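Long-range contacts in iron-regulated outer membrane protein (Neisseria meningitidis, PDB 4B7O), which is a TonB-dependent outer-membrane transporter that imports iron, probably in siderophore-bound form: residues G214-N219 / R249-K254; P440-T445 / S508-L513; Y466-V471 / S480-N485; V661-G666 / N682-G687; K686-N691 / T717-H722. All blocks are in the same frame, centred on the assembly; numbering follows the deposited sequence.

Contact 1 of 5, residues G214-N219 / R249-K254; sequences GLFSYN and RSYLAK
With chi1 of F216 at 175°, its ring swings alongside its own carbonyl carbon, while chi1 of Y251 at 78° places that ring's CG between its backbone N and carbonyl carbon. These choices bring F216 CE1 to 3.6 Å from Y251 CD1; the ring planes meet at 41°, an oblique pairing rather than a stack. The methyl A253 CB, 3.8 Å from F216 CD1, sits at the edge of the phenyl ring, in its plane. On the other face L215 CD2 meets L252 CD2 at 4.0 Å, and S250 OG lies 3.7 Å from N219 CB. Paired backbone bonds fix the register, among them L215 N to K254 O (2.8 Å). Beyond the pair, S250 OG bonds D140 and K254 NZ reaches T171, V172 and D173, so this mixed face, with L215 and L252 among the polar residues, probably looks into the barrel. The aromatic face is consistent with the lipid side. Regular antiparallel neighbours of this kind build the transmembrane wall of a TonB-dependent receptor barrel.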
# COMPACT_ATOMS: atom_id res chain seq x y z
N GLY A 214 -4.65 15.65 -22.19
CA GLY A 214 -5.64 14.69 -21.76
C GLY A 214 -5.25 13.26 -22.04
O GLY A 214 -4.46 12.97 -22.94
N LEU A 215 -5.81 12.34 -21.27
CA LEU A 215 -5.51 10.99 -21.55
C LEU A 215 -6.71 10.11 -21.26
O LEU A 215 -7.43 10.34 -20.31
CB LEU A 215 -4.26 10.65 -20.75
CG LEU A 215 -3.90 9.29 -20.25
CD1 LEU A 215 -2.40 9.32 -20.00
CD2 LEU A 215 -4.64 9.06 -18.96
N PHE A 216 -6.92 9.09 -22.09
CA PHE A 216 -7.81 8.02 -21.66
C PHE A 216 -7.13 6.66 -21.77
O PHE A 216 -6.56 6.31 -22.81
CB PHE A 216 -9.17 8.05 -22.35
CG PHE A 216 -10.04 6.89 -22.00
CD1 PHE A 216 -10.76 6.89 -20.81
CD2 PHE A 216 -10.08 5.76 -22.83
CE1 PHE A 216 -11.55 5.78 -20.45
CE2 PHE A 216 -10.86 4.65 -22.47
CZ PHE A 216 -11.60 4.66 -21.29
N SER A 217 -7.20 5.88 -20.70
CA SER A 217 -6.52 4.60 -20.67
C SER A 217 -7.32 3.42 -20.13
O SER A 217 -7.94 3.52 -19.07
CB SER A 217 -5.26 4.71 -19.86
OG SER A 217 -4.28 4.10 -20.61
N TYR A 218 -7.24 2.30 -20.83
CA TYR A 218 -7.95 1.11 -20.48
C TYR A 218 -6.97 -0.07 -20.38
O TYR A 218 -6.11 -0.23 -21.24
CB TYR A 218 -8.99 0.81 -21.56
CG TYR A 218 -9.71 -0.48 -21.29
CD1 TYR A 218 -10.64 -0.58 -20.24
CD2 TYR A 218 -9.43 -1.62 -22.04
CE1 TYR A 218 -11.29 -1.78 -19.96
CE2 TYR A 218 -10.09 -2.82 -21.77
CZ TYR A 218 -11.01 -2.89 -20.72
OH TYR A 218 -11.64 -4.08 -20.46
N ASN A 219 -7.16 -0.94 -19.40
CA ASN A 219 -6.28 -2.09 -19.27
C ASN A 219 -7.00 -3.29 -18.70
O ASN A 219 -7.76 -3.20 -17.72
CB ASN A 219 -5.06 -1.76 -18.39
CG ASN A 219 -3.81 -2.53 -18.83
OD1 ASN A 219 -3.51 -3.66 -18.33
ND2 ASN A 219 -3.08 -1.94 -19.79
N ARG A 249 -9.79 -5.20 -14.29
CA ARG A 249 -9.94 -4.13 -15.26
C ARG A 249 -9.65 -2.79 -14.64
O ARG A 249 -10.07 -2.51 -13.52
CB ARG A 249 -11.35 -4.13 -15.80
CG ARG A 249 -11.53 -5.34 -16.67
CD ARG A 249 -12.97 -5.63 -16.95
NE ARG A 249 -13.10 -7.02 -17.35
CZ ARG A 249 -14.26 -7.52 -17.73
NH1 ARG A 249 -15.33 -6.72 -17.77
NH2 ARG A 249 -14.36 -8.79 -18.07
N SER A 250 -8.93 -1.95 -15.35
CA SER A 250 -8.74 -0.63 -14.88
C SER A 250 -8.84 0.32 -16.03
O SER A 250 -8.48 -0.03 -17.15
CB SER A 250 -7.40 -0.51 -14.18
OG SER A 250 -6.34 -0.82 -15.06
N TYR A 251 -9.39 1.51 -15.77
CA TYR A 251 -9.26 2.58 -16.72
C TYR A 251 -8.98 3.91 -16.02
O TYR A 251 -9.19 4.05 -14.82
CB TYR A 251 -10.45 2.60 -17.66
CG TYR A 251 -11.66 3.19 -17.08
CD1 TYR A 251 -11.86 4.57 -17.12
CD2 TYR A 251 -12.65 2.39 -16.53
CE1 TYR A 251 -12.98 5.14 -16.58
CE2 TYR A 251 -13.78 2.95 -16.01
CZ TYR A 251 -13.94 4.33 -16.03
OH TYR A 251 -15.05 4.92 -15.48
N LEU A 252 -8.45 4.85 -16.76
CA LEU A 252 -8.13 6.15 -16.21
C LEU A 252 -8.52 7.19 -17.23
O LEU A 252 -8.12 7.09 -18.40
CB LEU A 252 -6.63 6.23 -15.94
CG LEU A 252 -6.04 7.57 -15.50
CD1 LEU A 252 -6.63 8.14 -14.21
CD2 LEU A 252 -4.53 7.39 -15.36
N ALA A 253 -9.33 8.16 -16.81
CA ALA A 253 -9.55 9.32 -17.67
C ALA A 253 -9.04 10.59 -16.96
O ALA A 253 -9.30 10.83 -15.75
CB ALA A 253 -11.01 9.47 -18.03
N LYS A 254 -8.27 11.38 -17.70
CA LYS A 254 -7.61 12.48 -17.04
C LYS A 254 -7.59 13.69 -17.96
O LYS A 254 -7.17 13.58 -19.12
CB LYS A 254 -6.19 12.04 -16.68
CG LYS A 254 -5.26 13.12 -16.21
CD LYS A 254 -3.95 12.58 -15.67
CE LYS A 254 -4.12 11.96 -14.28
NZ LYS A 254 -2.80 11.51 -13.77

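Contact 2 of 5, residues P440-T445 / S508-L513; sequences PTKTDT and SRSPRL
K442 NZ and S510 OG form the centre of the contact. The ammonium donates to P511 O at 2.8 Å, arriving 45° above the carbonyl plane and so not on a lone pair, and reaches S510 OG at 3.0 Å in a weak bond. That hydroxyl donates to D444 OD1 at 2.8 Å, on the syn side and 18° out of the carboxylate plane. S510 OG thus relays between lysine and carboxylate, whose direct approach, K442 NZ to D444 OD2 at 3.9 Å, is long. One step out, a bend at chi3 (89°) turns the lysine tip toward the S510-P511 backbone, and the L513 methyls close the other end: CD2 lies 3.5 Å from T441 O and CD1 4.1 Å from K442 CB. P440 CB touches L513 CD2 at 4.3 Å. In the second shell, K442 NZ has a salt bridge to D127 and D444 OD2 one to R385, which would probably stabilise both charges in this buried setting. In the fold, 440-445 opens strand 441-455, flanked by strands 376-391 and 458-472, whereas 508-513 continues beyond the end of strand 498-509, nearly antiparallel to 440-444, past the K442 and D444 side chains.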
# COMPACT_ATOMS: atom_id res chain seq x y z
N PRO A 440 -21.13 4.08 10.20
CA PRO A 440 -19.96 4.54 10.92
C PRO A 440 -19.21 5.52 10.07
O PRO A 440 -19.22 5.39 8.84
CB PRO A 440 -19.13 3.28 11.11
CG PRO A 440 -20.07 2.15 10.79
CD PRO A 440 -20.95 2.71 9.72
N THR A 441 -18.65 6.55 10.72
CA THR A 441 -17.84 7.52 10.01
C THR A 441 -16.60 7.97 10.82
O THR A 441 -16.47 7.69 12.02
CB THR A 441 -18.64 8.77 9.65
OG1 THR A 441 -18.87 9.50 10.84
CG2 THR A 441 -19.97 8.43 9.01
N LYS A 442 -15.70 8.68 10.16
CA LYS A 442 -14.45 9.14 10.81
C LYS A 442 -13.99 10.35 10.07
O LYS A 442 -13.89 10.32 8.83
CB LYS A 442 -13.37 8.08 10.80
CG LYS A 442 -12.19 8.49 11.68
CD LYS A 442 -11.22 7.34 11.87
CE LYS A 442 -10.18 7.35 10.76
NZ LYS A 442 -9.26 6.20 10.99
N THR A 443 -13.80 11.45 10.80
CA THR A 443 -13.22 12.65 10.22
C THR A 443 -11.79 12.80 10.77
O THR A 443 -11.58 12.64 11.96
CB THR A 443 -14.03 13.88 10.63
OG1 THR A 443 -15.37 13.71 10.17
CG2 THR A 443 -13.46 15.16 10.05
N ASP A 444 -10.82 13.05 9.91
CA ASP A 444 -9.45 13.35 10.35
C ASP A 444 -9.12 14.72 9.83
O ASP A 444 -9.41 15.04 8.67
CB ASP A 444 -8.42 12.34 9.88
CG ASP A 444 -8.52 11.01 10.61
OD1 ASP A 444 -8.36 10.97 11.84
OD2 ASP A 444 -8.71 9.96 9.94
N THR A 445 -8.60 15.55 10.76
CA THR A 445 -8.24 16.95 10.50
C THR A 445 -6.79 17.27 10.98
O THR A 445 -6.39 16.96 12.11
CB THR A 445 -9.25 17.91 11.20
OG1 THR A 445 -10.47 17.21 11.46
CG2 THR A 445 -9.54 19.08 10.31
N SER A 508 0.68 10.68 14.56
CA SER A 508 -0.44 9.90 15.13
C SER A 508 -1.36 9.35 14.06
O SER A 508 -1.50 9.93 12.99
CB SER A 508 -1.25 10.70 16.16
OG SER A 508 -1.47 12.00 15.63
N ARG A 509 -1.97 8.23 14.37
CA ARG A 509 -2.97 7.63 13.53
C ARG A 509 -4.22 7.34 14.36
O ARG A 509 -4.13 6.69 15.40
CB ARG A 509 -2.43 6.34 12.99
CG ARG A 509 -3.01 5.93 11.66
CD ARG A 509 -2.06 4.91 11.06
NE ARG A 509 -2.70 4.10 10.05
CZ ARG A 509 -2.76 4.44 8.79
NH1 ARG A 509 -2.20 5.56 8.38
NH2 ARG A 509 -3.36 3.63 7.92
N SER A 510 -5.36 7.85 13.91
CA SER A 510 -6.69 7.58 14.50
C SER A 510 -7.16 6.17 14.34
O SER A 510 -6.82 5.50 13.37
CB SER A 510 -7.74 8.46 13.79
OG SER A 510 -7.67 8.34 12.37
N PRO A 511 -7.96 5.68 15.29
CA PRO A 511 -8.42 4.27 15.28
C PRO A 511 -9.08 3.99 13.96
O PRO A 511 -9.75 4.87 13.43
CB PRO A 511 -9.50 4.25 16.35
CG PRO A 511 -9.38 5.52 17.12
CD PRO A 511 -8.30 6.35 16.55
N ARG A 512 -8.86 2.81 13.40
CA ARG A 512 -9.58 2.44 12.17
C ARG A 512 -10.99 1.98 12.49
O ARG A 512 -11.21 1.30 13.50
CB ARG A 512 -8.87 1.36 11.40
CG ARG A 512 -7.36 1.37 11.56
CD ARG A 512 -6.63 2.65 11.13
NE ARG A 512 -5.19 2.38 11.34
CZ ARG A 512 -4.53 2.47 12.50
NH1 ARG A 512 -5.10 2.91 13.63
NH2 ARG A 512 -3.24 2.13 12.54
N LEU A 513 -11.94 2.35 11.65
CA LEU A 513 -13.30 1.77 11.74
C LEU A 513 -13.22 0.26 11.53
O LEU A 513 -12.36 -0.23 10.82
CB LEU A 513 -14.20 2.40 10.69
CG LEU A 513 -14.24 3.93 10.68
CD1 LEU A 513 -14.73 4.52 9.37
CD2 LEU A 513 -15.07 4.50 11.83

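Contact 3 of 5, residues Y466-V471 / S480-N485; sequences YDRFKV and SSSNLN
R468 lies across S480-S482, touching it at its root and at its guanidinium end. Its CB is 4.1 Å from both S481 O and S482 CB, and CG closes on S481 O. The chain then bends at chi2 (143°), which carries the guanidinium over toward S480, where NH2 ends 3.6 Å from S480 CB and NH1 lies near S481 O and S482 OG, too far away for bonds. On the same face Y466 presents a ring edge to L484 CD2, and its OH accepts a weak bond from S482 OG at 3.1 Å. The opposite face is more enclosed. F469 spreads one ring face over the backbone at S481 N and sets CE2 3.5 Å from S481 CB; its surroundings include S510 and P511. D467 OD1 takes a weak bond from N485 ND2 at 3.0 Å, the carboxylate and amide planes being 62° apart. Two donors grip D467 O: N483 N, and a water at 2.9 Å that also donates to N483 OD1. The sound bonds across the hairpin are between backbones, as in D467 N to N483 O (3.0 Å, nearly straight at 174°) and F469 N to S481 O (3.0 Å). Cross-strand side-chain bonds are weak, and the stronger polar links of D467 and N485 lead to R465 on the same strand and to R536 and S508 on other strands.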
# COMPACT_ATOMS: atom_id res chain seq x y z
N TYR A 466 -0.86 19.44 14.08
CA TYR A 466 -2.00 19.29 14.93
C TYR A 466 -2.94 18.27 14.27
O TYR A 466 -3.43 18.52 13.19
CB TYR A 466 -2.68 20.67 15.07
CG TYR A 466 -3.82 20.57 16.00
CD1 TYR A 466 -3.62 20.15 17.31
CD2 TYR A 466 -5.13 20.78 15.55
CE1 TYR A 466 -4.67 19.98 18.18
CE2 TYR A 466 -6.20 20.62 16.42
CZ TYR A 466 -5.96 20.22 17.73
OH TYR A 466 -7.00 20.06 18.60
N ASP A 467 -3.16 17.13 14.89
CA ASP A 467 -3.95 16.05 14.29
C ASP A 467 -5.17 15.84 15.15
O ASP A 467 -5.03 15.57 16.35
CB ASP A 467 -3.16 14.74 14.27
CG ASP A 467 -2.28 14.57 13.01
OD1 ASP A 467 -1.10 15.01 13.04
OD2 ASP A 467 -2.75 13.95 12.02
N ARG A 468 -6.36 16.00 14.56
CA ARG A 468 -7.63 15.84 15.29
C ARG A 468 -8.50 14.76 14.62
O ARG A 468 -8.76 14.81 13.40
CB ARG A 468 -8.40 17.17 15.32
CG ARG A 468 -9.70 17.10 16.09
CD ARG A 468 -10.03 18.36 16.89
NE ARG A 468 -11.33 18.21 17.58
CZ ARG A 468 -11.51 17.71 18.80
NH1 ARG A 468 -10.47 17.33 19.55
NH2 ARG A 468 -12.74 17.60 19.30
N PHE A 469 -8.96 13.79 15.40
CA PHE A 469 -9.97 12.90 14.86
C PHE A 469 -11.36 12.91 15.53
O PHE A 469 -11.49 13.26 16.71
CB PHE A 469 -9.42 11.49 14.75
CG PHE A 469 -9.46 10.72 16.02
CD1 PHE A 469 -10.64 10.06 16.40
CD2 PHE A 469 -8.33 10.60 16.81
CE1 PHE A 469 -10.70 9.29 17.55
CE2 PHE A 469 -8.37 9.81 17.97
CZ PHE A 469 -9.55 9.18 18.34
N LYS A 470 -12.38 12.47 14.77
CA LYS A 470 -13.75 12.21 15.35
C LYS A 470 -14.28 10.91 14.80
O LYS A 470 -14.40 10.73 13.60
CB LYS A 470 -14.72 13.34 14.99
CG LYS A 470 -15.86 13.47 16.02
CD LYS A 470 -17.32 13.54 15.52
CE LYS A 470 -17.69 14.90 14.94
NZ LYS A 470 -17.45 14.92 13.44
N VAL A 471 -14.55 9.96 15.66
CA VAL A 471 -15.01 8.69 15.19
C VAL A 471 -16.45 8.42 15.62
O VAL A 471 -16.76 8.46 16.83
CB VAL A 471 -14.12 7.58 15.75
CG1 VAL A 471 -14.85 6.28 15.77
CG2 VAL A 471 -12.86 7.45 14.91
N SER A 480 -13.69 11.77 20.22
CA SER A 480 -12.61 12.55 19.63
C SER A 480 -11.29 12.53 20.41
O SER A 480 -11.18 12.01 21.53
CB SER A 480 -13.02 14.00 19.44
OG SER A 480 -14.13 14.13 18.57
N SER A 481 -10.27 13.11 19.78
CA SER A 481 -8.98 13.33 20.45
C SER A 481 -8.24 14.21 19.52
O SER A 481 -8.68 14.42 18.37
CB SER A 481 -8.20 12.05 20.65
OG SER A 481 -7.54 12.05 21.91
N SER A 482 -7.15 14.78 20.01
CA SER A 482 -6.25 15.50 19.15
C SER A 482 -4.88 15.30 19.76
O SER A 482 -4.78 14.88 20.91
CB SER A 482 -6.63 16.96 19.05
OG SER A 482 -6.78 17.51 20.34
N ASN A 483 -3.84 15.53 18.97
CA ASN A 483 -2.48 15.41 19.45
C ASN A 483 -1.65 16.48 18.73
O ASN A 483 -1.98 16.90 17.61
CB ASN A 483 -1.86 14.04 19.14
CG ASN A 483 -2.64 12.85 19.68
OD1 ASN A 483 -3.81 12.66 19.36
ND2 ASN A 483 -1.96 12.00 20.45
N LEU A 484 -0.55 16.91 19.36
CA LEU A 484 0.48 17.75 18.69
C LEU A 484 1.66 16.86 18.32
O LEU A 484 2.17 16.11 19.16
CB LEU A 484 0.96 18.87 19.65
CG LEU A 484 0.32 20.26 19.55
CD1 LEU A 484 0.52 20.95 18.20
CD2 LEU A 484 -1.16 20.21 19.88
N ASN A 485 2.10 16.93 17.08
CA ASN A 485 3.18 16.06 16.68
C ASN A 485 4.37 16.81 16.14
O ASN A 485 4.28 17.43 15.07
CB ASN A 485 2.71 15.04 15.67
CG ASN A 485 1.56 14.21 16.16
OD1 ASN A 485 1.67 13.37 17.10
ND2 ASN A 485 0.47 14.37 15.51
O HOH W 1 -5.19 12.83 17.12

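Contact 4 of 5, residues V661-G666 / N682-G687; sequences VQKAVG and NVVRKG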
# COMPACT_ATOMS: atom_id res chain seq x y z
N VAL A 661 14.86 -14.83 1.01
CA VAL A 661 14.51 -14.54 2.39
C VAL A 661 14.85 -15.67 3.33
O VAL A 661 14.62 -16.84 3.04
CB VAL A 661 13.13 -13.86 2.59
CG1 VAL A 661 12.46 -13.53 1.28
CG2 VAL A 661 12.23 -14.55 3.60
N GLN A 662 15.49 -15.29 4.42
CA GLN A 662 15.97 -16.23 5.42
C GLN A 662 14.80 -16.64 6.35
O GLN A 662 13.76 -15.99 6.39
CB GLN A 662 17.11 -15.58 6.22
CG GLN A 662 18.35 -15.45 5.38
CD GLN A 662 19.56 -15.05 6.19
OE1 GLN A 662 19.92 -13.87 6.27
NE2 GLN A 662 20.23 -16.04 6.76
N LYS A 663 15.00 -17.72 7.06
CA LYS A 663 14.06 -18.31 7.98
C LYS A 663 13.71 -17.29 9.04
O LYS A 663 14.57 -16.66 9.58
CB LYS A 663 14.77 -19.54 8.59
CG LYS A 663 13.99 -20.43 9.56
CD LYS A 663 14.85 -21.63 10.00
CE LYS A 663 14.49 -22.12 11.40
NZ LYS A 663 15.66 -22.72 12.13
N ALA A 664 12.44 -17.12 9.33
CA ALA A 664 12.03 -16.29 10.46
C ALA A 664 11.45 -17.19 11.52
O ALA A 664 11.06 -18.32 11.23
CB ALA A 664 10.97 -15.30 10.02
N VAL A 665 11.36 -16.66 12.73
CA VAL A 665 10.78 -17.38 13.86
C VAL A 665 10.14 -16.29 14.71
O VAL A 665 10.59 -15.12 14.70
CB VAL A 665 11.83 -18.13 14.72
CG1 VAL A 665 12.93 -18.78 13.86
CG2 VAL A 665 12.48 -17.20 15.74
N GLY A 666 9.11 -16.66 15.48
CA GLY A 666 8.42 -15.72 16.34
C GLY A 666 7.23 -15.00 15.70
O GLY A 666 7.20 -14.69 14.50
N ASN A 682 4.04 -21.92 18.00
CA ASN A 682 5.44 -21.72 17.87
C ASN A 682 5.84 -21.33 16.43
O ASN A 682 6.28 -22.18 15.66
CB ASN A 682 6.18 -22.96 18.34
CG ASN A 682 7.66 -22.79 18.19
OD1 ASN A 682 8.23 -21.85 18.76
ND2 ASN A 682 8.28 -23.61 17.34
N VAL A 683 5.70 -20.05 16.08
CA VAL A 683 5.91 -19.53 14.71
C VAL A 683 7.33 -19.65 14.16
O VAL A 683 8.28 -19.10 14.73
CB VAL A 683 5.46 -18.06 14.60
CG1 VAL A 683 5.80 -17.46 13.22
CG2 VAL A 683 3.98 -17.93 14.89
N VAL A 684 7.45 -20.36 13.03
CA VAL A 684 8.69 -20.55 12.26
C VAL A 684 8.32 -20.44 10.79
O VAL A 684 7.31 -21.01 10.39
CB VAL A 684 9.20 -22.00 12.42
CG1 VAL A 684 10.31 -22.30 11.42
CG2 VAL A 684 9.66 -22.23 13.86
N ARG A 685 9.14 -19.76 9.98
CA ARG A 685 8.82 -19.60 8.54
C ARG A 685 10.05 -19.99 7.78
O ARG A 685 11.11 -19.38 7.94
CB ARG A 685 8.31 -18.19 8.15
CG ARG A 685 7.43 -17.50 9.21
CD ARG A 685 7.05 -16.05 8.92
NE ARG A 685 5.66 -16.00 8.58
CZ ARG A 685 4.68 -15.45 9.31
NH1 ARG A 685 4.89 -14.79 10.45
NH2 ARG A 685 3.45 -15.53 8.84
N LYS A 686 9.92 -21.02 6.97
CA LYS A 686 11.03 -21.49 6.18
C LYS A 686 11.49 -20.39 5.21
O LYS A 686 10.69 -19.66 4.65
CB LYS A 686 10.56 -22.69 5.37
CG LYS A 686 10.30 -23.95 6.19
CD LYS A 686 9.81 -25.10 5.29
CE LYS A 686 10.86 -25.46 4.23
NZ LYS A 686 10.63 -26.82 3.66
N GLY A 687 12.77 -20.27 5.00
CA GLY A 687 13.23 -19.30 4.08
C GLY A 687 13.26 -19.90 2.69
O GLY A 687 13.08 -21.09 2.54
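A664 and R685 form the hydrogen-bonded pair of a short antiparallel stretch, where strands 652-665 and 684-697 of the receptor barrel adjoin a long connecting loop. Three backbone bonds hold it. R685 N gives to A664 O at 2.7 Å, tilted 33° from the carbonyl plane; A664 N gives to R685 O at 3.0 Å, in that carbonyl's plane; and G666 N gives to V683 O at 2.7 Å, with an N-H...O angle of 157°. Between the last two pairings V665 and V684 face each other as a non-hydrogen-bonded pair. CA-H...O contacts add to these, the K663 CA approach to R685 O being 3.1 Å. Apolar side-chain contact is sparse by comparison. The extended K663 chain crosses V684, its CE 4.2 Å from V684 CG1, while A664 CB meets R685 CD at 4.1 Å on the opposite face. From there R685 continues to H722 and W726 in another loop, and Q662, pointing away from the partner segment, bonds W639. At the glycines the backbone itself makes the fit. G666 takes a positive phi (91°), a conformation readily adopted by glycine, and V683 CG1 packs 3.4 Å from G666 O. Past R685 the register slips: G687, not K686, is nearest to K663, and the bare G687 CA lies 3.0 Å from V661 O.

Contact 5 of 5, residues K686-N691 / T717-H722; sequences KGFGVN and TFYYPH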
# COMPACT_ATOMS: atom_id res chain seq x y z
N LYS A 686 9.92 -21.02 6.97
CA LYS A 686 11.03 -21.49 6.18
C LYS A 686 11.49 -20.39 5.21
O LYS A 686 10.69 -19.66 4.65
CB LYS A 686 10.56 -22.69 5.37
CG LYS A 686 10.30 -23.95 6.19
CD LYS A 686 9.81 -25.10 5.29
CE LYS A 686 10.86 -25.46 4.23
NZ LYS A 686 10.63 -26.82 3.66
N GLY A 687 12.77 -20.27 5.00
CA GLY A 687 13.23 -19.30 4.08
C GLY A 687 13.26 -19.90 2.69
O GLY A 687 13.08 -21.09 2.54
N PHE A 688 13.50 -19.07 1.68
CA PHE A 688 13.42 -19.55 0.32
C PHE A 688 14.22 -18.60 -0.57
O PHE A 688 14.54 -17.45 -0.19
CB PHE A 688 11.94 -19.57 -0.11
CG PHE A 688 11.26 -18.23 0.07
CD1 PHE A 688 11.30 -17.27 -0.95
CD2 PHE A 688 10.62 -17.92 1.28
CE1 PHE A 688 10.73 -16.00 -0.76
CE2 PHE A 688 9.98 -16.69 1.46
CZ PHE A 688 10.06 -15.72 0.46
N GLY A 689 14.48 -19.08 -1.78
CA GLY A 689 15.15 -18.35 -2.79
C GLY A 689 14.40 -18.40 -4.08
O GLY A 689 14.08 -19.48 -4.56
N VAL A 690 14.17 -17.22 -4.67
CA VAL A 690 13.52 -17.07 -5.95
C VAL A 690 14.43 -16.41 -6.98
O VAL A 690 15.03 -15.39 -6.70
CB VAL A 690 12.22 -16.26 -5.77
CG1 VAL A 690 11.51 -16.07 -7.09
CG2 VAL A 690 11.30 -17.03 -4.83
N ASN A 691 14.51 -16.97 -8.18
CA ASN A 691 15.40 -16.47 -9.20
C ASN A 691 14.62 -16.22 -10.45
O ASN A 691 13.82 -17.06 -10.83
CB ASN A 691 16.48 -17.49 -9.53
CG ASN A 691 17.55 -17.54 -8.49
OD1 ASN A 691 17.57 -18.46 -7.65
ND2 ASN A 691 18.47 -16.57 -8.52
N THR A 717 10.42 -22.90 -7.50
CA THR A 717 10.47 -23.04 -6.07
C THR A 717 9.14 -22.96 -5.46
O THR A 717 8.31 -22.09 -5.77
CB THR A 717 11.24 -21.89 -5.42
OG1 THR A 717 12.52 -21.81 -6.02
CG2 THR A 717 11.36 -22.13 -3.95
N PHE A 718 8.98 -23.84 -4.50
CA PHE A 718 7.76 -23.95 -3.79
C PHE A 718 8.06 -23.26 -2.50
O PHE A 718 9.00 -23.65 -1.79
CB PHE A 718 7.44 -25.44 -3.60
CG PHE A 718 6.27 -25.71 -2.69
CD1 PHE A 718 5.19 -24.82 -2.62
CD2 PHE A 718 6.22 -26.89 -1.94
CE1 PHE A 718 4.12 -25.07 -1.75
CE2 PHE A 718 5.14 -27.17 -1.10
CZ PHE A 718 4.09 -26.25 -0.99
N TYR A 719 7.28 -22.24 -2.18
CA TYR A 719 7.46 -21.57 -0.93
C TYR A 719 6.23 -20.79 -0.54
O TYR A 719 5.38 -20.51 -1.37
CB TYR A 719 8.64 -20.58 -1.04
CG TYR A 719 8.36 -19.37 -1.97
CD1 TYR A 719 8.54 -19.46 -3.36
CD2 TYR A 719 7.95 -18.14 -1.45
CE1 TYR A 719 8.31 -18.37 -4.18
CE2 TYR A 719 7.70 -17.04 -2.25
CZ TYR A 719 7.89 -17.16 -3.63
OH TYR A 719 7.66 -16.06 -4.45
N TYR A 720 6.21 -20.37 0.72
CA TYR A 720 5.25 -19.44 1.24
C TYR A 720 5.99 -18.19 1.68
O TYR A 720 6.92 -18.28 2.52
CB TYR A 720 4.50 -20.03 2.44
CG TYR A 720 3.58 -21.14 2.05
CD1 TYR A 720 2.29 -20.88 1.61
CD2 TYR A 720 4.02 -22.46 2.11
CE1 TYR A 720 1.45 -21.93 1.21
CE2 TYR A 720 3.19 -23.50 1.74
CZ TYR A 720 1.92 -23.21 1.28
OH TYR A 720 1.15 -24.26 0.92
N PRO A 721 5.54 -17.01 1.17
CA PRO A 721 6.02 -15.67 1.53
C PRO A 721 5.67 -15.46 2.99
O PRO A 721 4.69 -16.03 3.44
CB PRO A 721 5.16 -14.71 0.70
CG PRO A 721 4.38 -15.54 -0.24
CD PRO A 721 4.47 -16.99 0.16
N HIS A 722 6.38 -14.57 3.67
CA HIS A 722 6.22 -14.41 5.12
C HIS A 722 5.20 -13.46 5.54
O HIS A 722 4.79 -13.51 6.68
CB HIS A 722 7.54 -14.06 5.83
CG HIS A 722 8.60 -15.10 5.67
ND1 HIS A 722 9.81 -15.00 6.26
CD2 HIS A 722 8.62 -16.28 4.93
CE1 HIS A 722 10.56 -16.07 5.93
NE2 HIS A 722 9.83 -16.86 5.13
O HOH W 2 13.56 -19.71 -8.53
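K686 O accepts from H722 NE2 at 3.0 Å, with an N-H...O angle of 159°. The oxygen lies close to the imidazole plane, although the donor stands above the carbonyl plane. H722 ND1 is hydrogen-bonded to G636 N, so both ring nitrogens are engaged and the rotation of the imidazole is fixed. The same ring meets the edge of F688, with F688 CE2 3.7 Å from H722 NE2; the planes are 80° apart, and the pairing is oblique. F688 turns its face instead to Y719, in an offset stack with centroids 4.2 Å apart and planes at 17°. Y719 CD2 lies over the centre of the F688 ring, and F688 CD1 is 3.5 Å from that atom, over the rim of the tyrosine. CB of each points toward the other segment, and CG of each sits between backbone N and carbonyl carbon, which lays the two rings face to face. V690 extends the apolar patch, CG2 coming 3.3 Å from Y719 CE1. At the far end, T717 OG1 sits 3.2 Å from G689 O, and a water accepting from N691 N at 2.9 Å is weakly linked to that hydroxyl. V661, on the neighbouring strand 652-665, packs against both F688 and H722. Together F688, Y719 and H722 make an aromatic cluster that seats an irregular loop against a strand of the receptor barrel.

From the N terminus, contact 1 comes first, pairing the neighbouring strands 212-223 and 246-259 and closing a 29-residue connection before any other contact opens. Contact 2 opens next and spans 62 residues from strand 441-455 to the end of strand 498-509; contact 3, the 458-472/478-493 hairpin, falls wholly within that span, and the two touch, K470 N probably donating to T443 O at 2.9 Å. Contact 4 then closes the loop between strands 652-665 and 684-697. Contact 5 begins where it ends, sharing K686 and G687, and ties that strand to the 717-722 loop. Contacts 3 and 5 lie on opposite sides of the chain's centre, their centres about 42 Å apart.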